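Local coordinates for protein transcription regulator AmtR (Mycobacterium smegmatis, PDB 5E57) that probably acts as a TetR-family transcription regulator that binds DNA through a helix-turn-helix motif and takes part in nitrogen regulation, at residues I55-L60 against D115-F120. Residues are numbered along the deposited sequence; the frame is centred on the assembly and turned at random.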
loop_
_atom_site.group_PDB
_atom_site.type_symbol
_atom_site.label_atom_id
_atom_site.label_comp_id
_atom_site.label_asym_id
_atom_site.label_seq_id
_atom_site.Cartn_x
_atom_site.Cartn_y
_atom_site.Cartn_z
ATOM N N ILE A 55 -4.941 21.210 9.552
ATOM C CA ILE A 55 -3.521 20.754 9.705
ATOM C C ILE A 55 -3.278 19.528 8.797
ATOM O O ILE A 55 -2.303 19.455 8.044
ATOM C CB ILE A 55 -3.208 20.382 11.182
ATOM C CG1 ILE A 55 -3.357 21.641 12.083
ATOM C CG2 ILE A 55 -1.833 19.780 11.302
ATOM C CD1 ILE A 55 -3.332 21.355 13.578
ATOM N N LEU A 56 -4.209 18.591 8.871
ATOM C CA LEU A 56 -4.189 17.383 8.063
ATOM C C LEU A 56 -4.240 17.706 6.592
ATOM O O LEU A 56 -3.530 17.080 5.799
ATOM C CB LEU A 56 -5.370 16.447 8.446
ATOM C CG LEU A 56 -5.515 15.093 7.721
ATOM C CD1 LEU A 56 -4.295 14.218 7.976
ATOM C CD2 LEU A 56 -6.754 14.331 8.155
ATOM N N ASP A 57 -5.040 18.707 6.221
ATOM C CA ASP A 57 -5.066 19.132 4.819
ATOM C C ASP A 57 -3.712 19.587 4.336
ATOM O O ASP A 57 -3.266 19.151 3.274
ATOM C CB ASP A 57 -6.088 20.223 4.569
ATOM C CG ASP A 57 -6.959 19.920 3.324
ATOM O OD1 ASP A 57 -6.869 18.784 2.746
ATOM O OD2 ASP A 57 -7.722 20.842 2.944
ATOM N N ALA A 58 -3.027 20.431 5.113
ATOM C CA ALA A 58 -1.733 20.883 4.670
ATOM C C ALA A 58 -0.718 19.699 4.601
ATOM O O ALA A 58 0.036 19.586 3.675
ATOM C CB ALA A 58 -1.261 21.983 5.560
ATOM N N LEU A 59 -0.722 18.807 5.574
ATOM C CA LEU A 59 0.153 17.644 5.520
ATOM C C LEU A 59 -0.076 16.781 4.305
ATOM O O LEU A 59 0.880 16.440 3.631
ATOM C CB LEU A 59 0.030 16.794 6.787
ATOM C CG LEU A 59 0.482 17.466 8.069
ATOM C CD1 LEU A 59 0.023 16.695 9.274
ATOM C CD2 LEU A 59 2.001 17.647 8.067
ATOM N N LEU A 60 -1.337 16.468 4.007
ATOM C CA LEU A 60 -1.658 15.638 2.847
ATOM C C LEU A 60 -1.279 16.278 1.525
ATOM O O LEU A 60 -0.717 15.632 0.625
ATOM C CB LEU A 60 -3.154 15.272 2.802
ATOM C CG LEU A 60 -3.763 14.427 3.910
ATOM C CD1 LEU A 60 -5.292 14.358 3.841
ATOM C CD2 LEU A 60 -3.184 13.018 3.933
ATOM N N ASP A 115 -16.775 14.995 2.809
ATOM C CA ASP A 115 -16.744 16.180 1.951
ATOM C C ASP A 115 -15.640 17.127 2.341
ATOM O O ASP A 115 -15.075 17.815 1.487
ATOM C CB ASP A 115 -18.081 16.929 1.983
ATOM C CG ASP A 115 -19.241 16.101 1.381
ATOM O OD1 ASP A 115 -18.989 15.054 0.752
ATOM O OD2 ASP A 115 -20.414 16.512 1.531
ATOM N N ARG A 116 -15.286 17.162 3.621
ATOM C CA ARG A 116 -14.208 18.058 4.073
ATOM C C ARG A 116 -12.936 17.836 3.280
ATOM O O ARG A 116 -12.194 18.777 3.044
ATOM C CB ARG A 116 -13.904 17.797 5.570
ATOM C CG ARG A 116 -12.668 18.519 6.091
ATOM C CD ARG A 116 -12.904 19.958 5.851
ATOM N NE ARG A 116 -11.807 20.775 6.280
ATOM C CZ ARG A 116 -10.672 20.897 5.627
ATOM N NH1 ARG A 116 -10.423 20.160 4.539
ATOM N NH2 ARG A 116 -9.760 21.716 6.093
ATOM N N PHE A 117 -12.645 16.586 2.948
ATOM C CA PHE A 117 -11.375 16.215 2.199
ATOM C C PHE A 117 -11.547 15.780 0.748
ATOM O O PHE A 117 -10.644 15.156 0.150
ATOM C CB PHE A 117 -10.660 15.111 2.975
ATOM C CG PHE A 117 -10.139 15.583 4.296
ATOM C CD1 PHE A 117 -8.977 16.340 4.349
ATOM C CD2 PHE A 117 -10.818 15.329 5.442
ATOM C CE1 PHE A 117 -8.491 16.784 5.561
ATOM C CE2 PHE A 117 -10.339 15.780 6.674
ATOM C CZ PHE A 117 -9.177 16.514 6.711
ATOM N N ALA A 118 -12.665 16.174 0.147
ATOM C CA ALA A 118 -12.885 15.963 -1.305
ATOM C C ALA A 118 -11.800 16.571 -2.140
ATOM O O ALA A 118 -11.359 15.995 -3.146
ATOM C CB ALA A 118 -14.221 16.514 -1.749
ATOM N N PRO A 119 -11.369 17.769 -1.773
ATOM C CA PRO A 119 -10.403 18.362 -2.698
ATOM C C PRO A 119 -9.072 17.572 -2.740
ATOM O O PRO A 119 -8.489 17.334 -3.807
ATOM C CB PRO A 119 -10.217 19.790 -2.140
ATOM C CG PRO A 119 -11.504 20.048 -1.378
ATOM C CD PRO A 119 -11.832 18.726 -0.755
ATOM N N PHE A 120 -8.547 17.229 -1.577
ATOM C CA PHE A 120 -7.354 16.388 -1.539
ATOM C C PHE A 120 -7.612 15.066 -2.322
ATOM O O PHE A 120 -6.807 14.681 -3.171
ATOM C CB PHE A 120 -6.917 16.076 -0.096
ATOM C CG PHE A 120 -5.890 14.996 -0.058
ATOM C CD1 PHE A 120 -4.609 15.281 -0.492
ATOM C CD2 PHE A 120 -6.259 13.682 0.227
ATOM C CE1 PHE A 120 -3.680 14.284 -0.582
ATOM C CE2 PHE A 120 -5.340 12.670 0.141
ATOM C CZ PHE A 120 -4.042 12.981 -0.267
#
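Leu60 and Phe120 meet at about a right angle, with CB of the leucine over one face of the phenyl ring. Leu60 CB lies 3.7 Å from the centroid of the Phe120 ring, 19° off its normal, a CH-pi contact displaced toward the rim. Leu60 CD1 lies 3.8 Å from Phe120 CD2, whereas CB is nearest CE1 and CD1, so the two leucine carbons touch different rim atoms. The CB of Phe120 already points toward helix 52-61; CG, anti to the backbone N (chi1 168°), lies beside the carbonyl carbon.

Phe117, at the N-cap position of helix 118-142, is met differently. Leu56 crosses it at about a right angle and brings CD2 to 3.6 Å from Phe117 CZ, in an oblique approach. Asp57 OD1 lies at the ring edge, 3.6 Å from Phe117 CD1, with carboxylate and ring planes 89° apart; that geometry would suit a weak electrostatic attraction to the ring hydrogens. Arg116 CG covers one face of the same ring.

The other carboxylate oxygen, Asp57 OD2, takes a weak but nearly straight salt-bridging hydrogen bond from Arg116 NH1 at 3.2 Å. OD2 sits at the guanidinium edge although the two planes are steeply turned against each other. A bend at chi2 redirects the arginine chain, and its NH2 pairs with Asp54, so two acidic residues of one helix share this cation.

Leu106 and Leu112 extend the apolar cover of Leu56. The contact thus packs helix 52-61, which follows the predicted helix-turn-helix, against the start of helix 118-142, probably part of the interface between the DNA-binding and ligand-binding domains, as in the all-helical TetR-family fold.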